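Local coordinates for 3-oxoacyl-[acyl-carrier protein] synthase (PDB 1UB7), which probably catalyses the first condensation of fatty acid synthesis, joining an acetyl group from acetyl-CoA to two carbons drawn from malonyl-ACP, at residues 241-246 and 300-305; 173-178 and 314-319. One frame throughout, in Å; residues are numbered along the deposited sequence.

Contact 1: 241-246 and 300-305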
ATOM      1  N   ARG A 241     -25.960  15.587  -4.280  1.00 51.64           N
ATOM      2  CA  ARG A 241     -26.051  16.728  -3.359  1.00 51.46           C
ATOM      3  C   ARG A 241     -24.763  17.566  -3.331  1.00 51.10           C
ATOM      4  O   ARG A 241     -24.812  18.796  -3.296  1.00 56.42           O
ATOM      5  CB  ARG A 241     -26.377  16.223  -1.942  1.00 53.75           C
ATOM      6  CG  ARG A 241     -26.268  17.259  -0.815  1.00 53.98           C
ATOM      7  CD  ARG A 241     -27.195  18.447  -1.021  1.00 56.07           C
ATOM      8  NE  ARG A 241     -28.584  18.035  -1.219  1.00 59.15           N
ATOM      9  CZ  ARG A 241     -29.610  18.878  -1.328  1.00 57.30           C
ATOM     10  NH1 ARG A 241     -29.408  20.190  -1.254  1.00 51.47           N
ATOM     11  NH2 ARG A 241     -30.838  18.408  -1.521  1.00 51.53           N
ATOM     12  N   LEU A 242     -23.610  16.908  -3.342  1.00 47.30           N
ATOM     13  CA  LEU A 242     -22.350  17.639  -3.328  1.00 47.38           C
ATOM     14  C   LEU A 242     -21.224  16.830  -3.965  1.00 46.52           C
ATOM     15  O   LEU A 242     -21.085  15.629  -3.716  1.00 46.73           O
ATOM     16  CB  LEU A 242     -21.974  18.015  -1.894  1.00 41.79           C
ATOM     17  CG  LEU A 242     -20.677  18.794  -1.646  1.00 42.57           C
ATOM     18  CD1 LEU A 242     -20.823  20.229  -2.118  1.00 44.27           C
ATOM     19  CD2 LEU A 242     -20.353  18.771  -0.159  1.00 38.89           C
ATOM     20  N   PHE A 243     -20.443  17.501  -4.807  1.00 42.15           N
ATOM     21  CA  PHE A 243     -19.315  16.887  -5.488  1.00 45.02           C
ATOM     22  C   PHE A 243     -18.101  17.300  -4.696  1.00 43.77           C
ATOM     23  O   PHE A 243     -17.921  18.481  -4.423  1.00 40.97           O
ATOM     24  CB  PHE A 243     -19.171  17.405  -6.922  1.00 46.82           C
ATOM     25  CG  PHE A 243     -20.226  16.898  -7.861  1.00 58.12           C
ATOM     26  CD1 PHE A 243     -21.571  17.220  -7.668  1.00 63.07           C
ATOM     27  CD2 PHE A 243     -19.881  16.086  -8.940  1.00 59.20           C
ATOM     28  CE1 PHE A 243     -22.557  16.737  -8.539  1.00 59.51           C
ATOM     29  CE2 PHE A 243     -20.859  15.600  -9.813  1.00 55.66           C
ATOM     30  CZ  PHE A 243     -22.198  15.925  -9.611  1.00 54.43           C
ATOM     31  N   VAL A 244     -17.273  16.326  -4.331  1.00 44.19           N
ATOM     32  CA  VAL A 244     -16.076  16.594  -3.558  1.00 43.04           C
ATOM     33  C   VAL A 244     -14.898  16.073  -4.343  1.00 44.75           C
ATOM     34  O   VAL A 244     -14.648  14.864  -4.414  1.00 44.73           O
ATOM     35  CB  VAL A 244     -16.138  15.908  -2.184  1.00 43.94           C
ATOM     36  CG1 VAL A 244     -15.080  16.499  -1.262  1.00 39.34           C
ATOM     37  CG2 VAL A 244     -17.531  16.072  -1.589  1.00 35.69           C
ATOM     38  N   PRO A 245     -14.173  16.992  -4.984  1.00 49.78           N
ATOM     39  CA  PRO A 245     -13.007  16.638  -5.789  1.00 48.33           C
ATOM     40  C   PRO A 245     -11.699  16.800  -5.046  1.00 50.44           C
ATOM     41  O   PRO A 245     -11.642  17.439  -4.000  1.00 52.17           O
ATOM     42  CB  PRO A 245     -13.095  17.626  -6.937  1.00 49.43           C
ATOM     43  CG  PRO A 245     -13.506  18.884  -6.198  1.00 43.27           C
ATOM     44  CD  PRO A 245     -14.631  18.361  -5.307  1.00 47.25           C
ATOM     45  N   HIS A 246     -10.649  16.213  -5.605  1.00 49.58           N
ATOM     46  CA  HIS A 246      -9.324  16.350  -5.040  1.00 51.84           C
ATOM     47  C   HIS A 246      -9.083  17.864  -5.067  1.00 52.07           C
ATOM     48  O   HIS A 246      -9.418  18.522  -6.044  1.00 54.09           O
ATOM     49  CB  HIS A 246      -8.307  15.647  -5.942  1.00 48.07           C
ATOM     50  CG  HIS A 246      -6.885  15.847  -5.522  1.00 53.50           C
ATOM     51  ND1 HIS A 246      -5.826  15.716  -6.396  1.00 53.16           N
ATOM     52  CD2 HIS A 246      -6.344  16.151  -4.318  1.00 53.25           C
ATOM     53  CE1 HIS A 246      -4.695  15.933  -5.749  1.00 55.91           C
ATOM     54  NE2 HIS A 246      -4.981  16.198  -4.487  1.00 57.02           N
ATOM     55  N   HIS A 300     -26.422  12.102  -1.569  1.00 51.21           N
ATOM     56  CA  HIS A 300     -25.572  11.341  -2.466  1.00 50.38           C
ATOM     57  C   HIS A 300     -24.355  12.208  -2.703  1.00 50.00           C
ATOM     58  O   HIS A 300     -24.463  13.296  -3.261  1.00 49.51           O
ATOM     59  CB  HIS A 300     -26.283  11.058  -3.783  1.00 48.10           C
ATOM     60  CG  HIS A 300     -27.535  10.261  -3.618  1.00 55.77           C
ATOM     61  ND1 HIS A 300     -27.587   9.112  -2.860  1.00 59.05           N
ATOM     62  CD2 HIS A 300     -28.789  10.457  -4.094  1.00 58.84           C
ATOM     63  CE1 HIS A 300     -28.820   8.633  -2.872  1.00 58.59           C
ATOM     64  NE2 HIS A 300     -29.569   9.431  -3.614  1.00 52.76           N
ATOM     65  N   VAL A 301     -23.200  11.735  -2.254  1.00 46.50           N
ATOM     66  CA  VAL A 301     -21.970  12.484  -2.418  1.00 44.10           C
ATOM     67  C   VAL A 301     -21.037  11.807  -3.410  1.00 47.49           C
ATOM     68  O   VAL A 301     -20.907  10.575  -3.440  1.00 44.97           O
ATOM     69  CB  VAL A 301     -21.236  12.635  -1.076  1.00 47.66           C
ATOM     70  CG1 VAL A 301     -20.109  13.661  -1.211  1.00 41.08           C
ATOM     71  CG2 VAL A 301     -22.228  13.039   0.007  1.00 42.86           C
ATOM     72  N   LEU A 302     -20.390  12.618  -4.234  1.00 43.28           N
ATOM     73  CA  LEU A 302     -19.463  12.080  -5.198  1.00 34.75           C
ATOM     74  C   LEU A 302     -18.076  12.529  -4.851  1.00 36.85           C
ATOM     75  O   LEU A 302     -17.847  13.713  -4.595  1.00 36.73           O
ATOM     76  CB  LEU A 302     -19.781  12.542  -6.614  1.00 34.42           C
ATOM     77  CG  LEU A 302     -18.666  12.045  -7.537  1.00 41.96           C
ATOM     78  CD1 LEU A 302     -19.282  11.453  -8.769  1.00 42.37           C
ATOM     79  CD2 LEU A 302     -17.660  13.184  -7.851  1.00 33.08           C
ATOM     80  N   LEU A 303     -17.154  11.567  -4.857  1.00 39.31           N
ATOM     81  CA  LEU A 303     -15.751  11.815  -4.560  1.00 38.85           C
ATOM     82  C   LEU A 303     -14.999  11.477  -5.840  1.00 42.76           C
ATOM     83  O   LEU A 303     -15.336  10.500  -6.521  1.00 39.54           O
ATOM     84  CB  LEU A 303     -15.266  10.901  -3.427  1.00 37.30           C
ATOM     85  CG  LEU A 303     -16.097  10.817  -2.143  1.00 38.08           C
ATOM     86  CD1 LEU A 303     -15.484   9.789  -1.201  1.00 36.53           C
ATOM     87  CD2 LEU A 303     -16.152  12.184  -1.468  1.00 42.35           C
ATOM     88  N   VAL A 304     -13.982  12.272  -6.164  1.00 31.76           N
ATOM     89  CA  VAL A 304     -13.215  12.032  -7.364  1.00 29.97           C
ATOM     90  C   VAL A 304     -11.814  12.600  -7.176  1.00 32.74           C
ATOM     91  O   VAL A 304     -11.649  13.653  -6.562  1.00 29.95           O
ATOM     92  CB  VAL A 304     -13.918  12.681  -8.604  1.00 38.91           C
ATOM     93  CG1 VAL A 304     -14.033  14.191  -8.421  1.00 39.85           C
ATOM     94  CG2 VAL A 304     -13.148  12.360  -9.880  1.00 36.41           C
ATOM     95  N   SER A 305     -10.804  11.894  -7.691  1.00 34.04           N
ATOM     96  CA  SER A 305      -9.417  12.345  -7.566  1.00 37.37           C
ATOM     97  C   SER A 305      -8.530  11.827  -8.699  1.00 38.01           C
ATOM     98  O   SER A 305      -8.835  10.830  -9.349  1.00 41.61           O
ATOM     99  CB  SER A 305      -8.834  11.916  -6.208  1.00 40.33           C
ATOM    100  OG  SER A 305      -7.477  12.324  -6.068  1.00 36.24           O
TER

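Contact 2: 173-178 and 314-319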
ATOM      1  N   PHE A 173     -21.733   3.033   0.180  1.00 38.82           N
ATOM      2  CA  PHE A 173     -21.112   3.111  -1.130  1.00 39.81           C
ATOM      3  C   PHE A 173     -21.983   2.501  -2.236  1.00 43.53           C
ATOM      4  O   PHE A 173     -22.514   1.391  -2.097  1.00 41.16           O
ATOM      5  CB  PHE A 173     -19.753   2.436  -1.064  1.00 29.36           C
ATOM      6  CG  PHE A 173     -18.720   3.255  -0.346  1.00 38.57           C
ATOM      7  CD1 PHE A 173     -18.252   4.448  -0.903  1.00 28.09           C
ATOM      8  CD2 PHE A 173     -18.226   2.852   0.898  1.00 32.93           C
ATOM      9  CE1 PHE A 173     -17.308   5.226  -0.230  1.00 31.74           C
ATOM     10  CE2 PHE A 173     -17.285   3.625   1.575  1.00 28.65           C
ATOM     11  CZ  PHE A 173     -16.823   4.815   1.011  1.00 31.17           C
ATOM     12  N   ARG A 174     -22.133   3.236  -3.332  1.00 39.90           N
ATOM     13  CA  ARG A 174     -22.951   2.764  -4.436  1.00 46.11           C
ATOM     14  C   ARG A 174     -22.110   2.407  -5.647  1.00 46.04           C
ATOM     15  O   ARG A 174     -22.523   1.604  -6.479  1.00 46.16           O
ATOM     16  CB  ARG A 174     -23.990   3.821  -4.810  1.00 50.60           C
ATOM     17  CG  ARG A 174     -24.908   4.182  -3.657  1.00 54.08           C
ATOM     18  CD  ARG A 174     -26.084   5.012  -4.111  1.00 68.99           C
ATOM     19  NE  ARG A 174     -26.917   4.270  -5.049  1.00 81.69           N
ATOM     20  CZ  ARG A 174     -28.077   4.707  -5.525  1.00 88.86           C
ATOM     21  NH1 ARG A 174     -28.546   5.888  -5.146  1.00 92.79           N
ATOM     22  NH2 ARG A 174     -28.767   3.964  -6.381  1.00 92.49           N
ATOM     23  N   SER A 175     -20.925   2.998  -5.743  1.00 46.18           N
ATOM     24  CA  SER A 175     -20.046   2.711  -6.863  1.00 44.19           C
ATOM     25  C   SER A 175     -18.630   3.191  -6.626  1.00 43.02           C
ATOM     26  O   SER A 175     -18.368   4.020  -5.751  1.00 39.57           O
ATOM     27  CB  SER A 175     -20.574   3.372  -8.138  1.00 46.50           C
ATOM     28  OG  SER A 175     -20.529   4.784  -8.018  1.00 52.19           O
ATOM     29  N   PHE A 176     -17.723   2.657  -7.435  1.00 43.09           N
ATOM     30  CA  PHE A 176     -16.309   3.006  -7.394  1.00 40.18           C
ATOM     31  C   PHE A 176     -15.801   2.907  -8.826  1.00 38.53           C
ATOM     32  O   PHE A 176     -16.146   1.973  -9.557  1.00 35.07           O
ATOM     33  CB  PHE A 176     -15.486   2.007  -6.549  1.00 39.74           C
ATOM     34  CG  PHE A 176     -15.681   2.122  -5.056  1.00 32.15           C
ATOM     35  CD1 PHE A 176     -15.049   3.130  -4.331  1.00 28.48           C
ATOM     36  CD2 PHE A 176     -16.481   1.192  -4.374  1.00 31.70           C
ATOM     37  CE1 PHE A 176     -15.208   3.221  -2.934  1.00 32.98           C
ATOM     38  CE2 PHE A 176     -16.655   1.265  -2.981  1.00 33.01           C
ATOM     39  CZ  PHE A 176     -16.017   2.284  -2.257  1.00 32.70           C
ATOM     40  N   VAL A 177     -14.999   3.883  -9.224  1.00 36.52           N
ATOM     41  CA  VAL A 177     -14.374   3.878 -10.526  1.00 36.53           C
ATOM     42  C   VAL A 177     -12.930   4.140 -10.155  1.00 38.90           C
ATOM     43  O   VAL A 177     -12.615   5.179  -9.571  1.00 43.42           O
ATOM     44  CB  VAL A 177     -14.921   4.997 -11.444  1.00 43.22           C
ATOM     45  CG1 VAL A 177     -14.059   5.119 -12.706  1.00 40.70           C
ATOM     46  CG2 VAL A 177     -16.363   4.678 -11.830  1.00 37.83           C
ATOM     47  N   LEU A 178     -12.061   3.182 -10.460  1.00 41.24           N
ATOM     48  CA  LEU A 178     -10.642   3.296 -10.130  1.00 40.79           C
ATOM     49  C   LEU A 178      -9.797   2.968 -11.349  1.00 39.66           C
ATOM     50  O   LEU A 178     -10.138   2.077 -12.127  1.00 43.87           O
ATOM     51  CB  LEU A 178     -10.277   2.312  -9.009  1.00 40.54           C
ATOM     52  CG  LEU A 178     -11.091   2.219  -7.714  1.00 41.83           C
ATOM     53  CD1 LEU A 178     -10.548   1.060  -6.919  1.00 34.53           C
ATOM     54  CD2 LEU A 178     -11.012   3.513  -6.894  1.00 37.10           C
ATOM     55  N   ALA A 314     -12.918   7.596  -8.348  1.00 36.87           N
ATOM     56  CA  ALA A 314     -14.146   8.297  -8.049  1.00 38.85           C
ATOM     57  C   ALA A 314     -15.110   7.344  -7.353  1.00 44.78           C
ATOM     58  O   ALA A 314     -15.104   6.135  -7.605  1.00 41.50           O
ATOM     59  CB  ALA A 314     -14.769   8.822  -9.333  1.00 45.31           C
ATOM     60  N   ALA A 315     -15.948   7.894  -6.480  1.00 46.35           N
ATOM     61  CA  ALA A 315     -16.911   7.087  -5.755  1.00 39.91           C
ATOM     62  C   ALA A 315     -18.200   7.849  -5.450  1.00 43.32           C
ATOM     63  O   ALA A 315     -18.214   9.079  -5.342  1.00 41.59           O
ATOM     64  CB  ALA A 315     -16.281   6.589  -4.458  1.00 40.33           C
ATOM     65  N   VAL A 316     -19.286   7.097  -5.334  1.00 42.31           N
ATOM     66  CA  VAL A 316     -20.584   7.649  -5.014  1.00 40.04           C
ATOM     67  C   VAL A 316     -20.987   6.943  -3.731  1.00 42.40           C
ATOM     68  O   VAL A 316     -21.025   5.706  -3.669  1.00 35.77           O
ATOM     69  CB  VAL A 316     -21.621   7.369  -6.128  1.00 46.48           C
ATOM     70  CG1 VAL A 316     -23.035   7.614  -5.606  1.00 42.27           C
ATOM     71  CG2 VAL A 316     -21.344   8.270  -7.325  1.00 43.23           C
ATOM     72  N   LEU A 317     -21.284   7.752  -2.718  1.00 42.82           N
ATOM     73  CA  LEU A 317     -21.645   7.287  -1.389  1.00 43.74           C
ATOM     74  C   LEU A 317     -22.885   8.001  -0.892  1.00 47.93           C
ATOM     75  O   LEU A 317     -22.949   9.230  -0.926  1.00 49.33           O
ATOM     76  CB  LEU A 317     -20.493   7.602  -0.430  1.00 46.31           C
ATOM     77  CG  LEU A 317     -20.709   7.481   1.076  1.00 47.61           C
ATOM     78  CD1 LEU A 317     -20.860   6.013   1.472  1.00 49.33           C
ATOM     79  CD2 LEU A 317     -19.530   8.099   1.796  1.00 41.82           C
ATOM     80  N   THR A 318     -23.873   7.233  -0.443  1.00 49.62           N
ATOM     81  CA  THR A 318     -25.087   7.809   0.116  1.00 45.29           C
ATOM     82  C   THR A 318     -24.731   7.974   1.595  1.00 49.21           C
ATOM     83  O   THR A 318     -24.654   6.993   2.339  1.00 45.57           O
ATOM     84  CB  THR A 318     -26.295   6.861  -0.038  1.00 47.08           C
ATOM     85  OG1 THR A 318     -26.731   6.853  -1.407  1.00 45.55           O
ATOM     86  CG2 THR A 318     -27.443   7.307   0.854  1.00 47.58           C
ATOM     87  N   TRP A 319     -24.504   9.224   2.000  1.00 48.20           N
ATOM     88  CA  TRP A 319     -24.100   9.568   3.361  1.00 46.94           C
ATOM     89  C   TRP A 319     -24.928   9.019   4.529  1.00 47.93           C
ATOM     90  O   TRP A 319     -26.138   8.819   4.425  1.00 47.43           O
ATOM     91  CB  TRP A 319     -24.007  11.093   3.493  1.00 41.69           C
ATOM     92  CG  TRP A 319     -23.055  11.519   4.559  1.00 44.99           C
ATOM     93  CD1 TRP A 319     -23.360  11.916   5.831  1.00 42.35           C
ATOM     94  CD2 TRP A 319     -21.620  11.522   4.470  1.00 50.17           C
ATOM     95  NE1 TRP A 319     -22.203  12.162   6.542  1.00 45.17           N
ATOM     96  CE2 TRP A 319     -21.122  11.926   5.732  1.00 48.23           C
ATOM     97  CE3 TRP A 319     -20.707  11.218   3.448  1.00 43.43           C
ATOM     98  CZ2 TRP A 319     -19.745  12.036   5.999  1.00 55.77           C
ATOM     99  CZ3 TRP A 319     -19.335  11.329   3.715  1.00 45.26           C
ATOM    100  CH2 TRP A 319     -18.871  11.734   4.980  1.00 44.77           C
TER

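Contact 1: 241-246 and 300-305
His300 O accepts the N-H of Arg241 at 2.9 Å, the first rung of a parallel ladder that pairs 241-246 in register with 300-305. Val301 carries CG1 anti to its backbone N (chi1 -168°), where the methyl meets both Leu242 O and, at 3.5 Å, Val244 CG2. Leu302 grips the partner strand twice: its N binds Leu242 O, and its O takes Val244 N at 2.7 Å in a bond nearly straight on to the carbonyl. On the other face from Val301, Leu302 lays CB over one face of the Phe243 ring, while its CD2 lies 3.8 Å from Phe243 CD2. Leu303 returns to the face of Val301 and Val244, bringing CD2 against Val244 CB, and its CA-H points at Val244 O. That oxygen also receives Val304 N (3.2 Å). Pro245 CA-H points at Val304 O, which also accepts a weak bond from His246 N. Val304 CG1 packs on Pro245 CB. Ser305 OG closes the row 3.4 Å from His246 CB. This parallel pair belongs to the C-terminal-half sheet of the thiolase fold, with helix 211-233 against Phe243, Pro245 and Leu302 and helix 281-292 against Leu242, Val244 and Leu303. The ladder ends in that weak bond at His246, a predicted active-site residue, and so helps to place its main chain, while its NE2 is hydrogen-bonded to Asn276 OD1, also predicted to be catalytic.

Contact 2: 173-178 and 314-319
Leu317 CD1 sits over the centre of the Phe173 ring, 3.8 Å from the centroid and 10° off the ring normal, a CH-pi contact. The ring is sandwiched: Phe176 CZ lies above its opposite face, offset toward the rim. On the same side of the sheet, Phe176 CD1 touches Ala315 CB at 3.7 Å. The two strands run antiparallel. Val177 and Ala314 form a hydrogen-bonded pair, Val177 N giving to Ala314 O (2.8 Å) and Ala314 N to Val177 O (2.7 Å). The register then slips by one residue in a classic beta bulge, where Arg174 and Ser175 both face Val316. Val316 O takes Arg174 N at 2.7 Å in an almost straight bond and Ser175 N only weakly, while Val316 N reaches Ser175 O from well above the carbonyl plane. Ser175 OG lies 3.4 Å from Val316 CB and bonds to Ala229 O. At the polar edge Arg174 CD passes 3.3 Å from Thr318 OG1, whose hydrogen bond goes to His300 ND1. The strands are the outer antiparallel pair of the C-terminal-half sheet of the thiolase fold, lying between helix 112-125, on the phenylalanine face, and helix 211-233, on the face of Ser175, Val177 and Val316. Strand 300-307 flanks 311-318 on its other side, and Leu128 of the second subunit packs on Phe176.

How the contacts relate
Of the four paired strands, 172-180 comes first in the chain and meets its partner only near the C terminus. Within that long interval, helix 211-233 leads to strand 242-245, and helices 250-258, 271-274 and 281-292 follow before strand 300-307 returns beside it, closing the loop of contact 1. The chain then reverses directly into 311-318, which closes the wider loop of contact 2; the first loop therefore lies wholly within the second. Val301 with Leu317 and Leu303 with Ala315 join the two contacts through backbone hydrogen bonds, giving the mixed sheet order 172-180, 311-318, 300-307, 242-245. Contact 2 thereby ties the two sequence-family regions together, whereas contact 1 stays within the C-terminal one.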